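Local coordinates for protein transcriptional regulator AcuR (Rhodobacter sphaeroides 2.4.1, PDB 3BRU) that represses transcription of its own operon, probably by binding two operator sequences in the promoter, at residues S29-S34 and A60-G65; I36-E41 and D54-A59; H69-K74 and G78-E83; Q135-L140 and A146-V151. All coordinates share one frame; numbering follows the deposited sequence.

Interaction 1 (S29-S34 and A60-G65); sequences SLAHQS and ARVPKG
Ser34 and Val62 meet through torsions that turn their side chains in different ways. In Ser34, OG stands anti to the carbonyl carbon and beside the backbone N (chi1 -60°). This folds the hydroxyl back along its own helix, while CB, placed by the backbone, points toward 60-65. Val62 has a less relaxed torsion, with CG1 about halfway between eclipsing the backbone N and staggered (chi1 -26°). That methyl is the branch that touches 29-34. It lies 3.8 Å from Ser34 CB and 3.9 Å from the carbonyl Ala31 O. Ala31 CB is a looser neighbour of the same methyl. Ala60 completes the contact from the other end. Its CB rests 3.6 Å from Ser34 O, and its own carbonyl O lies near Ser34 CB. The backbones come close here, with the CA atoms of Ser34 and Ala60 5.0 Å apart.

The serine hydroxyl is bound within its own helix. Ser34 OG donates to Leu30 O at 2.9 Å, from above the carbonyl plane. Leu30 O also accepts from Ser34 N, so two donors grip it. A glycine here would remove both CB and OG, so Val62 CG1 would probably lose its nearest neighbour in 29-34 and Leu30 O its second donor.

Ala60 and Val62 also pack on Leu35 of helix 31-45. Arg61 breaks helix 53-60 with a positive phi of 54°, and Pro63 is the N-cap residue of helix 64-70. Segment 60-65 contains the turn of the predicted helix-turn-helix motif, packed against helix 31-45 of a TetR-type DNA-binding domain.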
loop_
_atom_site.group_PDB
_atom_site.type_symbol
_atom_site.label_atom_id
_atom_site.label_comp_id
_atom_site.label_asym_id
_atom_site.label_seq_id
_atom_site.Cartn_x
_atom_site.Cartn_y
_atom_site.Cartn_z
ATOM N N SER A 29 -6.520 -34.480 12.382
ATOM C CA SER A 29 -6.551 -33.555 13.524
ATOM C C SER A 29 -5.877 -32.216 13.220
ATOM O O SER A 29 -5.996 -31.264 14.007
ATOM C CB SER A 29 -5.994 -34.194 14.815
ATOM O OG SER A 29 -4.634 -34.606 14.708
ATOM N N LEU A 30 -5.209 -32.131 12.063
ATOM C CA LEU A 30 -4.510 -30.912 11.651
ATOM C C LEU A 30 -5.291 -30.031 10.633
ATOM O O LEU A 30 -4.741 -29.071 10.130
ATOM C CB LEU A 30 -3.094 -31.254 11.124
ATOM C CG LEU A 30 -1.967 -31.701 12.092
ATOM C CD1 LEU A 30 -0.752 -32.244 11.355
ATOM C CD2 LEU A 30 -1.527 -30.585 13.033
ATOM N N ALA A 31 -6.554 -30.362 10.336
ATOM C CA ALA A 31 -7.279 -29.729 9.218
ATOM C C ALA A 31 -7.416 -28.204 9.351
ATOM O O ALA A 31 -7.138 -27.485 8.367
ATOM C CB ALA A 31 -8.633 -30.387 8.955
ATOM N N HIS A 32 -7.831 -27.717 10.533
ATOM C CA HIS A 32 -7.927 -26.290 10.793
ATOM C C HIS A 32 -6.590 -25.547 10.680
ATOM O O HIS A 32 -6.527 -24.516 9.980
ATOM C CB HIS A 32 -8.497 -26.036 12.164
ATOM C CG HIS A 32 -8.819 -24.598 12.431
ATOM N ND1 HIS A 32 -8.006 -23.782 13.188
ATOM C CD2 HIS A 32 -9.870 -23.832 12.051
ATOM C CE1 HIS A 32 -8.547 -22.578 13.266
ATOM N NE2 HIS A 32 -9.681 -22.586 12.592
ATOM N N GLN A 33 -5.526 -26.018 11.357
ATOM C CA GLN A 33 -4.255 -25.326 11.158
ATOM C C GLN A 33 -3.790 -25.323 9.716
ATOM O O GLN A 33 -3.210 -24.341 9.302
ATOM C CB GLN A 33 -3.125 -25.636 12.158
ATOM C CG GLN A 33 -2.145 -26.779 11.931
ATOM C CD GLN A 33 -1.140 -26.691 10.774
ATOM O OE1 GLN A 33 -0.800 -27.723 10.227
ATOM N NE2 GLN A 33 -0.648 -25.516 10.428
ATOM N N SER A 34 -4.036 -26.397 8.968
ATOM C CA SER A 34 -3.582 -26.493 7.591
ATOM C C SER A 34 -4.278 -25.426 6.757
ATOM O O SER A 34 -3.646 -24.810 5.893
ATOM C CB SER A 34 -3.897 -27.854 6.971
ATOM O OG SER A 34 -3.272 -28.871 7.695
ATOM N N ALA A 60 -3.572 -26.990 1.364
ATOM C CA ALA A 60 -3.781 -27.532 2.699
ATOM C C ALA A 60 -3.909 -29.070 2.716
ATOM O O ALA A 60 -3.703 -29.679 3.777
ATOM C CB ALA A 60 -4.983 -26.896 3.340
ATOM N N ARG A 61 -4.217 -29.677 1.548
ATOM C CA ARG A 61 -4.468 -31.112 1.431
ATOM C C ARG A 61 -5.557 -31.556 2.413
ATOM O O ARG A 61 -5.415 -32.574 3.092
ATOM C CB ARG A 61 -3.179 -31.927 1.634
ATOM C CG ARG A 61 -2.037 -31.560 0.685
ATOM C CD ARG A 61 -0.710 -32.228 1.082
ATOM N NE ARG A 61 0.432 -31.451 0.590
ATOM C CZ ARG A 61 1.058 -30.503 1.291
ATOM N NH1 ARG A 61 2.074 -29.842 0.744
ATOM N NH2 ARG A 61 0.676 -30.213 2.538
ATOM N N VAL A 62 -6.642 -30.770 2.504
ATOM C CA VAL A 62 -7.814 -31.126 3.330
ATOM C C VAL A 62 -9.047 -31.203 2.414
ATOM O O VAL A 62 -9.120 -30.456 1.425
ATOM C CB VAL A 62 -8.078 -30.185 4.552
ATOM C CG1 VAL A 62 -6.799 -29.484 5.049
ATOM C CG2 VAL A 62 -9.126 -29.185 4.237
ATOM N N PRO A 63 -9.964 -32.177 2.672
ATOM C CA PRO A 63 -11.238 -32.253 1.919
ATOM C C PRO A 63 -12.210 -31.056 2.105
ATOM O O PRO A 63 -12.233 -30.407 3.159
ATOM C CB PRO A 63 -11.866 -33.554 2.430
ATOM C CG PRO A 63 -11.196 -33.827 3.742
ATOM C CD PRO A 63 -9.810 -33.315 3.608
ATOM N N LYS A 64 -13.015 -30.801 1.076
ATOM C CA LYS A 64 -13.970 -29.690 1.033
ATOM C C LYS A 64 -14.963 -29.682 2.231
ATOM O O LYS A 64 -15.347 -28.627 2.754
ATOM C CB LYS A 64 -14.722 -29.752 -0.300
ATOM C CG LYS A 64 -15.371 -28.430 -0.708
ATOM C CD LYS A 64 -16.083 -28.515 -2.084
ATOM C CE LYS A 64 -15.129 -28.196 -3.308
ATOM N NZ LYS A 64 -14.655 -26.750 -3.436
ATOM N N GLY A 65 -15.359 -30.875 2.649
ATOM C CA GLY A 65 -16.236 -31.037 3.781
ATOM C C GLY A 65 -15.624 -30.532 5.070
ATOM O O GLY A 65 -16.366 -30.139 5.974
#

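Interaction 2 (I36-E41 and D54-A59); sequences IRAGLE and DEILKA
Ala38, Gly39, Ile56 and Ala59 make an apolar contact between two helices. The axes of the short segments approach to 8.8 Å, with 122° between their directions. Ala38 and Gly39 are small, consistent with the CA atoms of Ala38 and Ile56 coming within 5.8 Å. Ala38 CB sits 4.1 Å from Ala59 CB, methyl against methyl. It also lies 4.3 Å from Ile56 CG2. The other branch of Ile56 reaches past Ala38. CG1 stands beside the backbone N (chi1 -65°), and CD1 ends 4.0 Å from Gly39 CA, where the partner helix offers bare backbone.

Contacts of carbon with carbonyl oxygen run both ways. Ile56 CD1 lies 3.7 Å from Ala38 O, and Ala38 CB lies 3.9 Å from Ile56 O.

The charged pair stays within one helix. Arg37 NH1 bonds to Glu41 OE2 at 3.1 Å, one turn on. The carboxylate oxygen lies close to the guanidinium plane and is met on its anti side.

Around this crossing, Ile56 also packs on Phe77 of helix 74-97, and Ile36 and Leu40 pack on Leu81 and Tyr85 of that helix. Leu57 turns to Phe67 of helix 64-70. Helices 31-45, 53-60 and 74-97 thus all touch one another here.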
loop_
_atom_site.group_PDB
_atom_site.type_symbol
_atom_site.label_atom_id
_atom_site.label_comp_id
_atom_site.label_asym_id
_atom_site.label_seq_id
_atom_site.Cartn_x
_atom_site.Cartn_y
_atom_site.Cartn_z
ATOM N N ILE A 36 -5.715 -22.525 7.836
ATOM C CA ILE A 36 -5.213 -21.213 8.212
ATOM C C ILE A 36 -3.825 -20.937 7.605
ATOM O O ILE A 36 -3.604 -19.861 7.005
ATOM C CB ILE A 36 -5.191 -21.079 9.721
ATOM C CG1 ILE A 36 -6.628 -21.144 10.277
ATOM C CG2 ILE A 36 -4.399 -19.817 10.161
ATOM C CD1 ILE A 36 -7.502 -19.895 10.042
ATOM N N ARG A 37 -2.914 -21.909 7.750
ATOM C CA ARG A 37 -1.580 -21.855 7.158
ATOM C C ARG A 37 -1.613 -21.532 5.658
ATOM O O ARG A 37 -0.963 -20.567 5.198
ATOM C CB ARG A 37 -0.849 -23.176 7.341
ATOM C CG ARG A 37 0.488 -23.212 6.576
ATOM C CD ARG A 37 1.677 -22.829 7.456
ATOM N NE ARG A 37 1.435 -21.678 8.338
ATOM C CZ ARG A 37 2.018 -20.480 8.210
ATOM N NH1 ARG A 37 2.891 -20.267 7.227
ATOM N NH2 ARG A 37 1.747 -19.500 9.078
ATOM N N ALA A 38 -2.341 -22.351 4.897
ATOM C CA ALA A 38 -2.461 -22.166 3.487
ATOM C C ALA A 38 -3.105 -20.817 3.187
ATOM O O ALA A 38 -2.765 -20.187 2.212
ATOM C CB ALA A 38 -3.284 -23.309 2.882
ATOM N N GLY A 39 -4.061 -20.382 4.010
ATOM C CA GLY A 39 -4.708 -19.107 3.820
ATOM C C GLY A 39 -3.730 -17.971 3.956
ATOM O O GLY A 39 -3.671 -17.106 3.058
ATOM N N LEU A 40 -2.975 -17.957 5.071
ATOM C CA LEU A 40 -1.958 -16.938 5.374
ATOM C C LEU A 40 -0.888 -16.885 4.320
ATOM O O LEU A 40 -0.518 -15.788 3.883
ATOM C CB LEU A 40 -1.313 -17.122 6.755
ATOM C CG LEU A 40 -2.233 -16.937 7.975
ATOM C CD1 LEU A 40 -1.576 -17.380 9.263
ATOM C CD2 LEU A 40 -2.814 -15.495 8.106
ATOM N N GLU A 41 -0.419 -18.036 3.873
ATOM C CA GLU A 41 0.621 -18.064 2.855
ATOM C C GLU A 41 0.162 -17.482 1.531
ATOM O O GLU A 41 0.865 -16.669 0.943
ATOM C CB GLU A 41 1.182 -19.474 2.664
ATOM C CG GLU A 41 1.989 -19.953 3.876
ATOM C CD GLU A 41 2.459 -21.411 3.756
ATOM O OE1 GLU A 41 2.090 -22.036 2.732
ATOM O OE2 GLU A 41 3.169 -21.939 4.680
ATOM N N ASP A 54 -10.621 -23.691 -3.888
ATOM C CA ASP A 54 -9.985 -24.908 -4.368
ATOM C C ASP A 54 -8.474 -24.856 -4.263
ATOM O O ASP A 54 -7.855 -25.850 -3.922
ATOM C CB ASP A 54 -10.355 -25.216 -5.813
ATOM C CG ASP A 54 -11.791 -25.659 -5.974
ATOM O OD1 ASP A 54 -12.451 -26.032 -4.964
ATOM O OD2 ASP A 54 -12.266 -25.641 -7.147
ATOM N N GLU A 55 -7.880 -23.714 -4.573
ATOM C CA GLU A 55 -6.427 -23.542 -4.420
ATOM C C GLU A 55 -5.982 -23.722 -2.951
ATOM O O GLU A 55 -5.000 -24.386 -2.682
ATOM C CB GLU A 55 -5.992 -22.189 -5.013
ATOM C CG GLU A 55 -4.594 -21.686 -4.632
ATOM C CD GLU A 55 -4.203 -20.336 -5.324
ATOM O OE1 GLU A 55 -4.839 -19.935 -6.349
ATOM O OE2 GLU A 55 -3.221 -19.685 -4.852
ATOM N N ILE A 56 -6.729 -23.138 -2.017
ATOM C CA ILE A 56 -6.492 -23.326 -0.570
ATOM C C ILE A 56 -6.566 -24.807 -0.180
ATOM O O ILE A 56 -5.680 -25.293 0.535
ATOM C CB ILE A 56 -7.492 -22.501 0.329
ATOM C CG1 ILE A 56 -7.298 -20.980 0.152
ATOM C CG2 ILE A 56 -7.454 -22.929 1.813
ATOM C CD1 ILE A 56 -5.879 -20.509 0.217
ATOM N N LEU A 57 -7.603 -25.516 -0.632
ATOM C CA LEU A 57 -7.779 -26.921 -0.284
ATOM C C LEU A 57 -6.603 -27.770 -0.782
ATOM O O LEU A 57 -6.111 -28.659 -0.060
ATOM C CB LEU A 57 -9.092 -27.468 -0.874
ATOM C CG LEU A 57 -10.396 -26.846 -0.385
ATOM C CD1 LEU A 57 -11.607 -27.603 -0.980
ATOM C CD2 LEU A 57 -10.429 -26.776 1.137
ATOM N N LYS A 58 -6.198 -27.512 -2.030
ATOM C CA LYS A 58 -5.103 -28.213 -2.664
ATOM C C LYS A 58 -3.768 -27.966 -1.935
ATOM O O LYS A 58 -2.985 -28.872 -1.755
ATOM C CB LYS A 58 -5.019 -27.828 -4.147
ATOM C CG LYS A 58 -3.948 -28.577 -4.949
ATOM C CD LYS A 58 -3.904 -28.108 -6.418
ATOM C CE LYS A 58 -2.683 -28.679 -7.142
ATOM N NZ LYS A 58 -2.954 -28.930 -8.604
ATOM N N ALA A 59 -3.514 -26.743 -1.506
ATOM C CA ALA A 59 -2.332 -26.468 -0.706
ATOM C C ALA A 59 -2.409 -27.077 0.718
ATOM O O ALA A 59 -1.430 -27.630 1.205
ATOM C CB ALA A 59 -2.075 -24.944 -0.668
#

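Interaction 3 (H69-K74 and G78-E83); sequences HYFRNK and GLALIE
Phe71 and Lys74 are the residues of 69-74 that touch 78-83. His69 lays CD2 over the centre of the Tyr70 ring, 3.6 Å above its plane. Tyr70 in turn sets its CB over the centre of one face of the Phe71 ring, at 3.7 Å. Phe71 is the first residue to leave helix 64-70. Its CG stands beside the backbone N and anti to the carbonyl carbon (chi1 -51°), which swings the ring toward helix 74-97. There CE1 meets Ala80 CB at 3.6 Å. The methyl comes to the ring obliquely, with CD1 a little farther off. The rings of Phe67 and Phe77 also meet that of Phe71, which is buried.

Arg72 and Asn73 form the turn. Asn73 is the N-cap of the next helix: its OD1 accepts from Asp76 N, while Asp76 OD2 accepts from Arg72 N. At Lys74 the bond to CB points away from 78-83. Its NZ bonds to Tyr48 O, and it makes a cation-pi contact with the Tyr48 ring. The backbone makes the contact with 78-83. Gly78 N donates to Lys74 O at 2.8 Å in an almost straight bond (176°), the i to i+4 link of the first helical turn.

This is the junction between the second helix of the predicted helix-turn-helix motif and the long helix 74-97. In TetR-family repressors the corresponding helix joins the DNA-binding domain to the regulatory core.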
loop_
_atom_site.group_PDB
_atom_site.type_symbol
_atom_site.label_atom_id
_atom_site.label_comp_id
_atom_site.label_asym_id
_atom_site.label_seq_id
_atom_site.Cartn_x
_atom_site.Cartn_y
_atom_site.Cartn_z
ATOM N N HIS A 69 -16.962 -27.414 7.408
ATOM C CA HIS A 69 -17.149 -27.681 8.815
ATOM C C HIS A 69 -16.844 -26.437 9.644
ATOM O O HIS A 69 -17.560 -26.125 10.597
ATOM C CB HIS A 69 -16.227 -28.819 9.249
ATOM C CG HIS A 69 -16.387 -29.207 10.690
ATOM N ND1 HIS A 69 -17.512 -29.852 11.166
ATOM C CD2 HIS A 69 -15.566 -29.046 11.758
ATOM C CE1 HIS A 69 -17.371 -30.082 12.462
ATOM N NE2 HIS A 69 -16.202 -29.600 12.846
ATOM N N TYR A 70 -15.778 -25.732 9.269
ATOM C CA TYR A 70 -15.253 -24.625 10.023
ATOM C C TYR A 70 -15.717 -23.276 9.502
ATOM O O TYR A 70 -15.884 -22.351 10.280
ATOM C CB TYR A 70 -13.721 -24.698 10.026
ATOM C CG TYR A 70 -13.160 -25.839 10.866
ATOM C CD1 TYR A 70 -13.263 -25.826 12.267
ATOM C CD2 TYR A 70 -12.540 -26.939 10.270
ATOM C CE1 TYR A 70 -12.740 -26.878 13.049
ATOM C CE2 TYR A 70 -12.042 -27.996 11.032
ATOM C CZ TYR A 70 -12.133 -27.954 12.421
ATOM O OH TYR A 70 -11.629 -28.976 13.171
ATOM N N PHE A 71 -15.896 -23.130 8.195
ATOM C CA PHE A 71 -16.136 -21.788 7.629
ATOM C C PHE A 71 -17.351 -21.849 6.754
ATOM O O PHE A 71 -17.558 -22.860 6.080
ATOM C CB PHE A 71 -14.913 -21.299 6.835
ATOM C CG PHE A 71 -13.614 -21.394 7.615
ATOM C CD1 PHE A 71 -13.394 -20.588 8.735
ATOM C CD2 PHE A 71 -12.636 -22.321 7.251
ATOM C CE1 PHE A 71 -12.219 -20.691 9.451
ATOM C CE2 PHE A 71 -11.461 -22.423 7.961
ATOM C CZ PHE A 71 -11.243 -21.605 9.055
ATOM N N ARG A 72 -18.202 -20.827 6.784
ATOM C CA ARG A 72 -19.396 -20.989 5.965
ATOM C C ARG A 72 -19.156 -20.685 4.510
ATOM O O ARG A 72 -19.815 -21.239 3.650
ATOM C CB ARG A 72 -20.690 -20.369 6.514
ATOM C CG ARG A 72 -20.596 -19.185 7.380
ATOM C CD ARG A 72 -22.034 -18.644 7.499
ATOM N NE ARG A 72 -22.198 -17.643 8.557
ATOM C CZ ARG A 72 -21.640 -16.428 8.555
ATOM N NH1 ARG A 72 -20.843 -16.033 7.556
ATOM N NH2 ARG A 72 -21.871 -15.604 9.570
ATOM N N ASN A 73 -18.167 -19.851 4.255
ATOM C CA ASN A 73 -17.773 -19.456 2.904
ATOM C C ASN A 73 -16.393 -18.792 2.939
ATOM O O ASN A 73 -15.806 -18.601 4.023
ATOM C CB ASN A 73 -18.811 -18.497 2.282
ATOM C CG ASN A 73 -19.284 -17.397 3.254
ATOM O OD1 ASN A 73 -18.538 -16.888 4.095
ATOM N ND2 ASN A 73 -20.540 -17.044 3.141
ATOM N N LYS A 74 -15.905 -18.428 1.750
ATOM C CA LYS A 74 -14.638 -17.700 1.590
ATOM C C LYS A 74 -14.566 -16.424 2.468
ATOM O O LYS A 74 -13.539 -16.135 3.062
ATOM C CB LYS A 74 -14.421 -17.393 0.104
ATOM C CG LYS A 74 -13.001 -17.090 -0.290
ATOM C CD LYS A 74 -12.967 -16.107 -1.488
ATOM C CE LYS A 74 -11.597 -16.004 -2.122
ATOM N NZ LYS A 74 -11.641 -15.170 -3.417
ATOM N N GLY A 78 -11.726 -15.716 5.149
ATOM C CA GLY A 78 -10.991 -14.454 5.166
ATOM C C GLY A 78 -10.998 -13.691 6.497
ATOM O O GLY A 78 -9.952 -13.209 6.923
ATOM N N LEU A 79 -12.151 -13.566 7.171
ATOM C CA LEU A 79 -12.197 -12.928 8.502
ATOM C C LEU A 79 -11.477 -13.687 9.596
ATOM O O LEU A 79 -10.886 -13.088 10.486
ATOM C CB LEU A 79 -13.638 -12.663 8.944
ATOM C CG LEU A 79 -14.381 -11.571 8.166
ATOM C CD1 LEU A 79 -15.885 -11.695 8.408
ATOM C CD2 LEU A 79 -13.885 -10.200 8.569
ATOM N N ALA A 80 -11.549 -15.008 9.541
ATOM C CA ALA A 80 -10.784 -15.876 10.419
ATOM C C ALA A 80 -9.288 -15.687 10.201
ATOM O O ALA A 80 -8.515 -15.775 11.157
ATOM C CB ALA A 80 -11.163 -17.366 10.196
ATOM N N LEU A 81 -8.874 -15.472 8.948
ATOM C CA LEU A 81 -7.450 -15.248 8.657
ATOM C C LEU A 81 -6.968 -13.937 9.225
ATOM O O LEU A 81 -5.860 -13.875 9.690
ATOM C CB LEU A 81 -7.116 -15.318 7.157
ATOM C CG LEU A 81 -7.337 -16.659 6.474
ATOM C CD1 LEU A 81 -7.205 -16.489 4.958
ATOM C CD2 LEU A 81 -6.387 -17.714 7.013
ATOM N N ILE A 82 -7.788 -12.894 9.138
ATOM C CA ILE A 82 -7.460 -11.613 9.758
ATOM C C ILE A 82 -7.314 -11.773 11.291
ATOM O O ILE A 82 -6.337 -11.297 11.864
ATOM C CB ILE A 82 -8.514 -10.523 9.434
ATOM C CG1 ILE A 82 -8.501 -10.143 7.964
ATOM C CG2 ILE A 82 -8.314 -9.278 10.294
ATOM C CD1 ILE A 82 -9.843 -9.487 7.546
ATOM N N GLU A 83 -8.268 -12.443 11.943
ATOM C CA GLU A 83 -8.146 -12.755 13.386
ATOM C C GLU A 83 -6.898 -13.568 13.712
ATOM O O GLU A 83 -6.274 -13.348 14.746
ATOM C CB GLU A 83 -9.391 -13.451 13.924
ATOM C CG GLU A 83 -10.589 -12.535 13.949
ATOM C CD GLU A 83 -11.959 -13.257 14.052
ATOM O OE1 GLU A 83 -12.069 -14.485 13.748
ATOM O OE2 GLU A 83 -12.947 -12.576 14.446
#

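Interaction 4 (Q135-L140 and A146-V151); sequences QEMGAL and AALIGV
Leu148 is the residue of 146-151 that meets Met137 and Leu140. Before it in the helix, Ala146 O takes part in the helical bonding: Gly150 N donates to it at 2.9 Å. Ala147 turns to another neighbour and packs on Leu79 of helix 74-97.

At Leu148, CG stands beside the backbone N (chi1 -65°) and CD1 continues anti to CA (chi2 165°). This extends the side chain toward 135-140 and bridges a separation of 9.3 Å between the CA atoms of Met137 and Leu148. One methyl does all the touching. Leu148 CD1 lies 4.2 Å from Met137 SE and 4.3 Å from Leu140 CD1. Met137 SE and Leu140 CD1 are themselves 4.3 Å apart, so the three atoms make a nearly equilateral triangle. Met137 is present as selenomethionine, and it touches through the selenium and not through the terminal CE. The CD2 branch of Leu148 faces Ile82 of helix 74-97.

The setting is the all-helical C-terminal domain of a TetR-type repressor. Here a short 3-10 segment, 137-139, lies in the link between helix 129-135 and helix 143-167. Leu140 N donates to Met137 O at 3.1 Å, across a single tight turn. This places the Met137 and Leu140 side chains on the same side, both toward Leu148.

Beyond Leu148 the helix serves other surfaces. Ile149 packs on Glu199 of the second subunit, and Met137 in the loop packs on Leu198 of that subunit. Val151 returns to the interior, against Ile82 and against Val130 of helix 129-135.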
loop_
_atom_site.group_PDB
_atom_site.type_symbol
_atom_site.label_atom_id
_atom_site.label_comp_id
_atom_site.label_asym_id
_atom_site.label_seq_id
_atom_site.Cartn_x
_atom_site.Cartn_y
_atom_site.Cartn_z
ATOM N N GLN A 135 -5.604 -2.705 0.506
ATOM C CA GLN A 135 -5.534 -2.252 -0.870
ATOM C C GLN A 135 -6.643 -2.782 -1.791
ATOM O O GLN A 135 -7.080 -2.056 -2.682
ATOM C CB GLN A 135 -4.162 -2.566 -1.473
ATOM C CG GLN A 135 -3.869 -1.790 -2.743
ATOM C CD GLN A 135 -3.598 -0.293 -2.510
ATOM O OE1 GLN A 135 -4.462 0.434 -2.018
ATOM N NE2 GLN A 135 -2.410 0.177 -2.925
ATOM N N GLU A 136 -7.088 -4.026 -1.614
ATOM C CA GLU A 136 -8.176 -4.520 -2.473
ATOM C C GLU A 136 -9.595 -4.384 -1.899
ATOM O O GLU A 136 -10.524 -5.050 -2.353
ATOM C CB GLU A 136 -7.906 -5.952 -2.950
ATOM C CG GLU A 136 -7.882 -6.990 -1.861
ATOM C CD GLU A 136 -7.145 -8.276 -2.301
ATOM O OE1 GLU A 136 -6.322 -8.771 -1.462
ATOM O OE2 GLU A 136 -7.379 -8.766 -3.467
HETATM N N MSE A 137 -9.753 -3.511 -0.911
HETATM C CA MSE A 137 -11.022 -3.283 -0.242
HETATM C C MSE A 137 -12.236 -3.128 -1.202
HETATM O O MSE A 137 -13.316 -3.608 -0.882
HETATM C CB MSE A 137 -10.896 -2.090 0.717
HETATM C CG MSE A 137 -12.105 -1.896 1.659
HETATM SE SE MSE A 137 -12.548 -3.396 2.846
HETATM C CE MSE A 137 -14.446 -3.765 2.327
ATOM N N GLY A 138 -12.070 -2.491 -2.367
ATOM C CA GLY A 138 -13.178 -2.356 -3.313
ATOM C C GLY A 138 -13.781 -3.697 -3.757
ATOM O O GLY A 138 -14.954 -3.747 -4.163
ATOM N N ALA A 139 -13.003 -4.788 -3.684
ATOM C CA ALA A 139 -13.488 -6.095 -4.142
ATOM C C ALA A 139 -13.880 -7.045 -2.988
ATOM O O ALA A 139 -14.227 -8.211 -3.230
ATOM C CB ALA A 139 -12.469 -6.754 -5.078
ATOM N N LEU A 140 -13.848 -6.531 -1.754
ATOM C CA LEU A 140 -14.088 -7.323 -0.555
ATOM C C LEU A 140 -15.491 -7.125 -0.012
ATOM O O LEU A 140 -16.062 -6.061 -0.182
ATOM C CB LEU A 140 -13.064 -6.967 0.542
ATOM C CG LEU A 140 -11.605 -7.314 0.216
ATOM C CD1 LEU A 140 -10.739 -7.010 1.442
ATOM C CD2 LEU A 140 -11.390 -8.779 -0.297
ATOM N N ALA A 146 -14.148 -2.811 8.720
ATOM C CA ALA A 146 -13.990 -2.602 10.149
ATOM C C ALA A 146 -12.969 -3.571 10.743
ATOM O O ALA A 146 -12.233 -3.224 11.687
ATOM C CB ALA A 146 -15.342 -2.759 10.847
ATOM N N ALA A 147 -12.922 -4.790 10.203
ATOM C CA ALA A 147 -12.001 -5.781 10.726
ATOM C C ALA A 147 -10.576 -5.342 10.392
ATOM O O ALA A 147 -9.713 -5.338 11.269
ATOM C CB ALA A 147 -12.303 -7.139 10.176
ATOM N N LEU A 148 -10.339 -4.915 9.142
ATOM C CA LEU A 148 -8.996 -4.460 8.743
ATOM C C LEU A 148 -8.573 -3.185 9.481
ATOM O O LEU A 148 -7.439 -3.092 9.965
ATOM C CB LEU A 148 -8.876 -4.271 7.241
ATOM C CG LEU A 148 -8.996 -5.511 6.354
ATOM C CD1 LEU A 148 -9.233 -4.972 4.921
ATOM C CD2 LEU A 148 -7.722 -6.484 6.498
ATOM N N ILE A 149 -9.477 -2.218 9.570
ATOM C CA ILE A 149 -9.195 -0.963 10.254
ATOM C C ILE A 149 -8.906 -1.220 11.753
ATOM O O ILE A 149 -8.029 -0.574 12.354
ATOM C CB ILE A 149 -10.340 0.079 10.050
ATOM C CG1 ILE A 149 -10.468 0.459 8.570
ATOM C CG2 ILE A 149 -10.054 1.366 10.834
ATOM C CD1 ILE A 149 -11.657 1.435 8.253
ATOM N N GLY A 150 -9.639 -2.154 12.347
ATOM C CA GLY A 150 -9.471 -2.516 13.751
ATOM C C GLY A 150 -8.056 -2.963 14.066
ATOM O O GLY A 150 -7.468 -2.523 15.068
ATOM N N VAL A 151 -7.497 -3.831 13.223
ATOM C CA VAL A 151 -6.145 -4.365 13.429
ATOM C C VAL A 151 -5.071 -3.238 13.355
ATOM O O VAL A 151 -4.192 -3.135 14.221
ATOM C CB VAL A 151 -5.851 -5.452 12.383
ATOM C CG1 VAL A 151 -4.449 -5.936 12.472
ATOM C CG2 VAL A 151 -6.848 -6.641 12.516
#

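Overall arrangement
From the N terminus, interaction 1 closes first over a loop of 25 residues, joining the start of helix 31-45 to the turn before helix 64-70. Interaction 2 falls within that loop and joins helix 31-45 to helix 53-60. The two touch, and Lys64 NZ and Asp54 OD1 form a salt bridge between them. Interaction 3 follows in series and spans only three residues, at the passage into helix 74-97. It touches interaction 2 through Leu81 and interaction 1 through His32. Interaction 4 closes a short loop in the C-terminal domain. It meets interaction 3, where Leu79 and Ile82 pack on helix 143-167, but touches neither interaction 1 nor 2.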